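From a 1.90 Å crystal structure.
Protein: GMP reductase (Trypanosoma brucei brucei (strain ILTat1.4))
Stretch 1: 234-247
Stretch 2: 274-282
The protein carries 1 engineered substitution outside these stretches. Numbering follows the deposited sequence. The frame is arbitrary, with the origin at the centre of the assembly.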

ATOM      1  N   ALA A 234      25.416   9.459 -34.467  1.00 34.51           N
ATOM      2  CA  ALA A 234      24.265  10.292 -34.772  1.00 37.01           C
ATOM      3  C   ALA A 234      24.696  11.730 -35.035  1.00 34.36           C
ATOM      4  O   ALA A 234      25.660  12.223 -34.444  1.00 37.15           O
ATOM      5  CB  ALA A 234      23.256  10.278 -33.620  1.00 36.86           C
ATOM      6  N   VAL A 235      23.972  12.383 -35.944  1.00 36.65           N
ATOM      7  CA  VAL A 235      24.065  13.815 -36.217  1.00 39.43           C
ATOM      8  C   VAL A 235      22.658  14.384 -36.321  1.00 41.18           C
ATOM      9  O   VAL A 235      21.688  13.667 -36.577  1.00 38.65           O
ATOM     10  CB  VAL A 235      24.828  14.126 -37.520  1.00 35.61           C
ATOM     11  CG1 VAL A 235      26.229  13.544 -37.469  1.00 38.50           C
ATOM     12  CG2 VAL A 235      24.039  13.615 -38.734  1.00 37.57           C
ATOM     13  N   GLY A 236      22.561  15.696 -36.147  1.00 42.34           N
ATOM     14  CA  GLY A 236      21.326  16.431 -36.333  1.00 41.80           C
ATOM     15  C   GLY A 236      21.201  16.984 -37.736  1.00 43.02           C
ATOM     16  O   GLY A 236      21.774  16.454 -38.693  1.00 41.76           O
ATOM     17  N   VAL A 237      20.443  18.074 -37.868  1.00 39.64           N
ATOM     18  CA  VAL A 237      20.094  18.569 -39.194  1.00 39.04           C
ATOM     19  C   VAL A 237      20.447  20.046 -39.318  1.00 44.47           C
ATOM     20  O   VAL A 237      20.050  20.702 -40.287  1.00 41.77           O
ATOM     21  CB  VAL A 237      18.600  18.355 -39.503  1.00 41.23           C
ATOM     22  CG1 VAL A 237      18.265  16.862 -39.491  1.00 39.27           C
ATOM     23  CG2 VAL A 237      17.731  19.127 -38.512  1.00 42.43           C
ATOM     24  N   LYS A 238      21.168  20.577 -38.333  1.00 42.55           N
ATOM     25  CA  LYS A 238      21.537  21.984 -38.340  1.00 46.96           C
ATOM     26  C   LYS A 238      22.792  22.193 -39.191  1.00 46.38           C
ATOM     27  O   LYS A 238      23.479  21.243 -39.583  1.00 44.53           O
ATOM     28  CB  LYS A 238      21.753  22.489 -36.914  1.00 43.88           C
ATOM     29  CG  LYS A 238      20.469  22.674 -36.103  1.00 47.10           C
ATOM     30  N   LYS A 239      23.083  23.464 -39.485  1.00 48.45           N
ATOM     31  CA  LYS A 239      24.238  23.784 -40.316  1.00 47.64           C
ATOM     32  C   LYS A 239      25.509  23.174 -39.738  1.00 44.87           C
ATOM     33  O   LYS A 239      26.294  22.549 -40.457  1.00 51.06           O
ATOM     34  CB  LYS A 239      24.373  25.307 -40.454  1.00 48.87           C
ATOM     35  N   ASP A 240      25.704  23.308 -38.425  1.00 47.80           N
ATOM     36  CA  ASP A 240      26.904  22.788 -37.786  1.00 49.24           C
ATOM     37  C   ASP A 240      26.967  21.262 -37.782  1.00 52.91           C
ATOM     38  O   ASP A 240      28.059  20.703 -37.632  1.00 51.36           O
ATOM     39  CB  ASP A 240      26.988  23.309 -36.354  1.00 51.82           C
ATOM     40  CG  ASP A 240      28.301  22.953 -35.682  1.00 61.96           C
ATOM     41  OD1 ASP A 240      29.372  23.174 -36.298  1.00 63.92           O
ATOM     42  OD2 ASP A 240      28.265  22.452 -34.537  1.00 61.72           O
ATOM     43  N   ASP A 241      25.833  20.573 -37.923  1.00 46.37           N
ATOM     44  CA  ASP A 241      25.872  19.114 -37.935  1.00 48.92           C
ATOM     45  C   ASP A 241      26.648  18.575 -39.131  1.00 46.77           C
ATOM     46  O   ASP A 241      27.195  17.467 -39.064  1.00 47.67           O
ATOM     47  CB  ASP A 241      24.453  18.560 -37.906  1.00 44.98           C
ATOM     48  CG  ASP A 241      23.836  18.652 -36.528  1.00 47.83           C
ATOM     49  OD1 ASP A 241      24.291  17.906 -35.627  1.00 49.99           O
ATOM     50  OD2 ASP A 241      22.925  19.490 -36.340  1.00 44.45           O
ATOM     51  N   MET A 242      26.712  19.334 -40.227  1.00 46.91           N
ATOM     52  CA  MET A 242      27.528  18.901 -41.357  1.00 48.30           C
ATOM     53  C   MET A 242      29.000  18.831 -40.963  1.00 49.42           C
ATOM     54  O   MET A 242      29.705  17.880 -41.325  1.00 46.40           O
ATOM     55  CB  MET A 242      27.312  19.842 -42.540  1.00 49.40           C
ATOM     56  CG  MET A 242      27.908  19.357 -43.837  1.00 54.48           C
ATOM     57  SD  MET A 242      27.178  17.812 -44.422  1.00 57.01           S
ATOM     58  CE  MET A 242      28.486  17.237 -45.474  1.00 50.01           C
ATOM     59  N   ASN A 243      29.475  19.819 -40.196  1.00 51.89           N
ATOM     60  CA  ASN A 243      30.840  19.772 -39.684  1.00 50.76           C
ATOM     61  C   ASN A 243      31.047  18.570 -38.767  1.00 49.16           C
ATOM     62  O   ASN A 243      32.063  17.872 -38.865  1.00 47.72           O
ATOM     63  CB  ASN A 243      31.165  21.068 -38.947  1.00 51.20           C
ATOM     64  CG  ASN A 243      32.648  21.253 -38.736  1.00 60.35           C
ATOM     65  OD1 ASN A 243      33.150  21.130 -37.613  1.00 62.54           O
ATOM     66  ND2 ASN A 243      33.372  21.533 -39.824  1.00 61.08           N
ATOM     67  N   ARG A 244      30.093  18.317 -37.865  1.00 47.59           N
ATOM     68  CA  ARG A 244      30.153  17.124 -37.026  1.00 43.91           C
ATOM     69  C   ARG A 244      30.234  15.859 -37.875  1.00 40.87           C
ATOM     70  O   ARG A 244      31.053  14.972 -37.616  1.00 38.37           O
ATOM     71  CB  ARG A 244      28.933  17.086 -36.100  1.00 44.08           C
ATOM     72  CG  ARG A 244      28.909  15.924 -35.118  1.00 41.85           C
ATOM     73  CD  ARG A 244      27.614  15.935 -34.312  1.00 40.66           C
ATOM     74  NE  ARG A 244      27.546  17.089 -33.422  1.00 39.66           N
ATOM     75  CZ  ARG A 244      27.921  17.066 -32.148  1.00 42.80           C
ATOM     76  NH1 ARG A 244      28.386  15.941 -31.620  1.00 41.13           N
ATOM     77  NH2 ARG A 244      27.818  18.155 -31.393  1.00 42.22           N
ATOM     78  N   ALA A 245      29.389  15.764 -38.904  1.00 42.01           N
ATOM     79  CA  ALA A 245      29.374  14.574 -39.751  1.00 40.52           C
ATOM     80  C   ALA A 245      30.725  14.352 -40.416  1.00 42.31           C
ATOM     81  O   ALA A 245      31.233  13.224 -40.468  1.00 38.58           O
ATOM     82  CB  ALA A 245      28.291  14.708 -40.814  1.00 40.39           C
ATOM     83  N   ILE A 246      31.295  15.415 -40.980  1.00 39.89           N
ATOM     84  CA  ILE A 246      32.580  15.283 -41.665  1.00 41.76           C
ATOM     85  C   ILE A 246      33.630  14.742 -40.709  1.00 37.16           C
ATOM     86  O   ILE A 246      34.365  13.801 -41.029  1.00 43.51           O
ATOM     87  CB  ILE A 246      33.009  16.634 -42.267  1.00 41.11           C
ATOM     88  CG1 ILE A 246      32.232  16.918 -43.551  1.00 45.12           C
ATOM     89  CG2 ILE A 246      34.520  16.636 -42.552  1.00 44.46           C
ATOM     90  CD1 ILE A 246      32.023  18.413 -43.826  1.00 44.79           C
ATOM     91  N   ARG A 247      33.694  15.313 -39.506  1.00 39.24           N
ATOM     92  CA  ARG A 247      34.706  14.902 -38.537  1.00 41.04           C
ATOM     93  C   ARG A 247      34.452  13.498 -37.992  1.00 43.83           C
ATOM     94  O   ARG A 247      35.408  12.763 -37.711  1.00 38.90           O
ATOM     95  CB  ARG A 247      34.776  15.941 -37.420  1.00 42.63           C
ATOM     96  CG  ARG A 247      35.288  17.302 -37.955  1.00 45.39           C
ATOM     97  CD  ARG A 247      35.201  18.431 -36.946  1.00 45.39           C
ATOM     98  NE  ARG A 247      35.899  18.105 -35.711  1.00 46.61           N
ATOM     99  CZ  ARG A 247      35.890  18.875 -34.626  1.00 51.54           C
ATOM    100  NH1 ARG A 247      35.229  20.026 -34.637  1.00 52.65           N
ATOM    101  NH2 ARG A 247      36.537  18.491 -33.528  1.00 49.77           N
TER
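Stretch 2, residues 274-282: RLKGDPRTA

Two segments of a chain can pack closely without a single direct hydrogen bond between them, provided each satisfies its own polar groups and leaves its apolar surface free for the other. The contact between residues 234-247 and 274-282 of this GMP reductase is a compact example, burying 443 Å² in all.

Stretch 1 runs from a strand through a short loop into a helix. Asp241, at chi1 -76° (m), turns its carboxylate back on that loop: Asp241 OD2 accepts from Lys238 N at 2.9 Å, and Asp241 OD1 accepts a weak bond from Gly236 N, also at 2.9 Å. Stretch 2 enters in the last part of a helix; beyond it Asp278 O accepts from Thr281 N at 3.0 Å and from Ala282 N at 2.8 Å. Its course follows that of the stretch 1 helix, with Leu275 nearest Met242 (CA to CA 7.4 Å) and, further along both, Thr281 nearest Ile246 (CA to CA 5.7 Å).

Met242 is the centre of the contact. Its t, p, t rotamer carries the thioether across stretch 2, so that Met242 SD lies 3.7 Å from Arg274 CG and 3.7 Å from Leu275 CD2, while Met242 CE reaches Asp278 CB at 3.5 Å and Thr281 OG1 at 3.4 Å. The CA-to-CB bond of Leu275 points sideways to stretch 1, but its m, t conformation brings the end of the side chain to Ala245, Leu275 CD2 to Ala245 CB 3.6 Å.

Thr281 divides its side chain between two tasks. At chi1 48° (p), Thr281 OG1 donates to Leu275 O at 2.8 Å, closing stretch 2 on itself, and Thr281 CG2 is left facing the helix, 3.8 Å from Ala245 CB and 3.8 Å from Ile246 CG1.

Arg280 shows the same economy. It runs out at chi1 m and chi2 t and then bends at chi3 (-68°, m), bringing NE and NH2 to Asp278: Asp278 OD2 forms a salt bridge with Arg280 NH2 (2.7 Å), and Asp278 OD1 accepts from both Arg280 NE (3.0 Å) and Arg280 N (2.8 Å). Held in this way, the guanidinium offers one face to Ile246, with Ile246 CD1 3.5 Å from Arg280 CZ. The CA-to-CB bond of Ile246 points sideways, and its m, t conformation brings the terminal methyl to that face.

Polar contact across the pair is left to water. One water donates to Val237 O (2.7 Å) and accepts from Arg274 NH2 (2.9 Å); these two protein atoms are themselves 4.0 Å apart. Another donates to Ile246 O (2.8 Å) and to Arg280 O (2.7 Å), joining the two backbones beyond the apolar contacts.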

ATOM      1  N   ARG A 274      22.261  16.621 -48.338  1.00 42.11           N
ATOM      2  CA  ARG A 274      23.564  17.250 -48.142  1.00 46.33           C
ATOM      3  C   ARG A 274      24.641  16.215 -47.853  1.00 48.61           C
ATOM      4  O   ARG A 274      25.764  16.313 -48.368  1.00 44.62           O
ATOM      5  CB  ARG A 274      23.486  18.266 -47.005  1.00 46.94           C
ATOM      6  CG  ARG A 274      24.699  19.166 -46.879  1.00 49.79           C
ATOM      7  CD  ARG A 274      24.303  20.533 -46.310  1.00 56.46           C
ATOM      8  NE  ARG A 274      23.417  20.395 -45.158  1.00 61.79           N
ATOM      9  CZ  ARG A 274      22.134  20.760 -45.125  1.00 59.51           C
ATOM     10  NH1 ARG A 274      21.556  21.311 -46.189  1.00 59.77           N
ATOM     11  NH2 ARG A 274      21.423  20.568 -44.017  1.00 50.73           N
ATOM     12  N   LEU A 275      24.318  15.214 -47.031  1.00 43.33           N
ATOM     13  CA  LEU A 275      25.296  14.196 -46.671  1.00 43.92           C
ATOM     14  C   LEU A 275      25.643  13.311 -47.861  1.00 44.91           C
ATOM     15  O   LEU A 275      26.804  12.920 -48.032  1.00 46.24           O
ATOM     16  CB  LEU A 275      24.771  13.352 -45.507  1.00 41.99           C
ATOM     17  CG  LEU A 275      24.690  14.117 -44.184  1.00 43.79           C
ATOM     18  CD1 LEU A 275      23.862  13.331 -43.179  1.00 42.12           C
ATOM     19  CD2 LEU A 275      26.087  14.393 -43.633  1.00 40.70           C
ATOM     20  N   LYS A 276      24.656  12.972 -48.692  1.00 43.11           N
ATOM     21  CA  LYS A 276      24.967  12.184 -49.877  1.00 45.23           C
ATOM     22  C   LYS A 276      25.676  13.025 -50.928  1.00 50.92           C
ATOM     23  O   LYS A 276      26.388  12.471 -51.772  1.00 52.01           O
ATOM     24  CB  LYS A 276      23.696  11.565 -50.486  1.00 46.12           C
ATOM     25  CG  LYS A 276      22.889  10.634 -49.562  1.00 46.29           C
ATOM     26  CD  LYS A 276      23.644   9.349 -49.220  1.00 44.60           C
ATOM     27  CE  LYS A 276      23.385   8.233 -50.217  1.00 42.65           C
ATOM     28  NZ  LYS A 276      24.249   7.067 -49.914  1.00 42.52           N
ATOM     29  N   GLY A 277      25.505  14.347 -50.886  1.00 48.26           N
ATOM     30  CA  GLY A 277      26.087  15.213 -51.894  1.00 53.61           C
ATOM     31  C   GLY A 277      27.521  15.634 -51.651  1.00 54.59           C
ATOM     32  O   GLY A 277      28.149  16.181 -52.564  1.00 54.35           O
ATOM     33  N   ASP A 278      28.053  15.397 -50.449  1.00 51.66           N
ATOM     34  CA  ASP A 278      29.409  15.799 -50.111  1.00 48.30           C
ATOM     35  C   ASP A 278      30.314  14.580 -50.076  1.00 50.00           C
ATOM     36  O   ASP A 278      30.030  13.639 -49.318  1.00 49.12           O
ATOM     37  CB  ASP A 278      29.434  16.506 -48.761  1.00 48.53           C
ATOM     38  CG  ASP A 278      30.725  17.281 -48.520  1.00 49.51           C
ATOM     39  OD1 ASP A 278      31.816  16.705 -48.686  1.00 49.34           O
ATOM     40  OD2 ASP A 278      30.646  18.471 -48.152  1.00 52.41           O
ATOM     41  N   PRO A 279      31.409  14.554 -50.847  1.00 47.50           N
ATOM     42  CA  PRO A 279      32.303  13.380 -50.814  1.00 45.53           C
ATOM     43  C   PRO A 279      32.921  13.135 -49.452  1.00 42.28           C
ATOM     44  O   PRO A 279      33.326  12.001 -49.170  1.00 46.00           O
ATOM     45  CB  PRO A 279      33.381  13.725 -51.858  1.00 48.63           C
ATOM     46  CG  PRO A 279      32.755  14.766 -52.725  1.00 50.18           C
ATOM     47  CD  PRO A 279      31.859  15.565 -51.817  1.00 51.23           C
ATOM     48  N   ARG A 280      32.995  14.154 -48.589  1.00 41.12           N
ATOM     49  CA  ARG A 280      33.557  13.949 -47.260  1.00 41.72           C
ATOM     50  C   ARG A 280      32.646  13.110 -46.363  1.00 43.37           C
ATOM     51  O   ARG A 280      33.121  12.540 -45.376  1.00 46.44           O
ATOM     52  CB  ARG A 280      33.836  15.296 -46.607  1.00 44.59           C
ATOM     53  CG  ARG A 280      34.905  16.113 -47.348  1.00 48.67           C
ATOM     54  CD  ARG A 280      34.985  17.530 -46.826  1.00 42.76           C
ATOM     55  NE  ARG A 280      33.787  18.304 -47.138  1.00 49.33           N
ATOM     56  CZ  ARG A 280      33.582  19.550 -46.729  1.00 50.76           C
ATOM     57  NH1 ARG A 280      34.503  20.164 -45.997  1.00 55.44           N
ATOM     58  NH2 ARG A 280      32.458  20.181 -47.043  1.00 51.06           N
ATOM     59  N   THR A 281      31.356  13.023 -46.678  1.00 44.99           N
ATOM     60  CA  THR A 281      30.433  12.196 -45.902  1.00 42.37           C
ATOM     61  C   THR A 281      29.769  11.080 -46.702  1.00 42.74           C
ATOM     62  O   THR A 281      29.255  10.133 -46.091  1.00 40.97           O
ATOM     63  CB  THR A 281      29.335  13.069 -45.272  1.00 42.68           C
ATOM     64  OG1 THR A 281      28.789  13.939 -46.265  1.00 42.37           O
ATOM     65  CG2 THR A 281      29.916  13.918 -44.156  1.00 41.15           C
ATOM     66  N   ALA A 282      29.767  11.151 -48.035  1.00 43.12           N
ATOM     67  CA  ALA A 282      29.064  10.164 -48.848  1.00 42.29           C
ATOM     68  C   ALA A 282      29.792   8.834 -48.928  1.00 39.49           C
ATOM     69  O   ALA A 282      29.268   7.890 -49.532  1.00 40.53           O
ATOM     70  CB  ALA A 282      28.827  10.706 -50.256  1.00 44.61           C
TER
HETATM   71  O   HOH W   1      18.859  20.287 -42.676  1.00 44.36           O
HETATM   72  O   HOH W   2      35.184  13.176 -43.679  1.00 45.55           O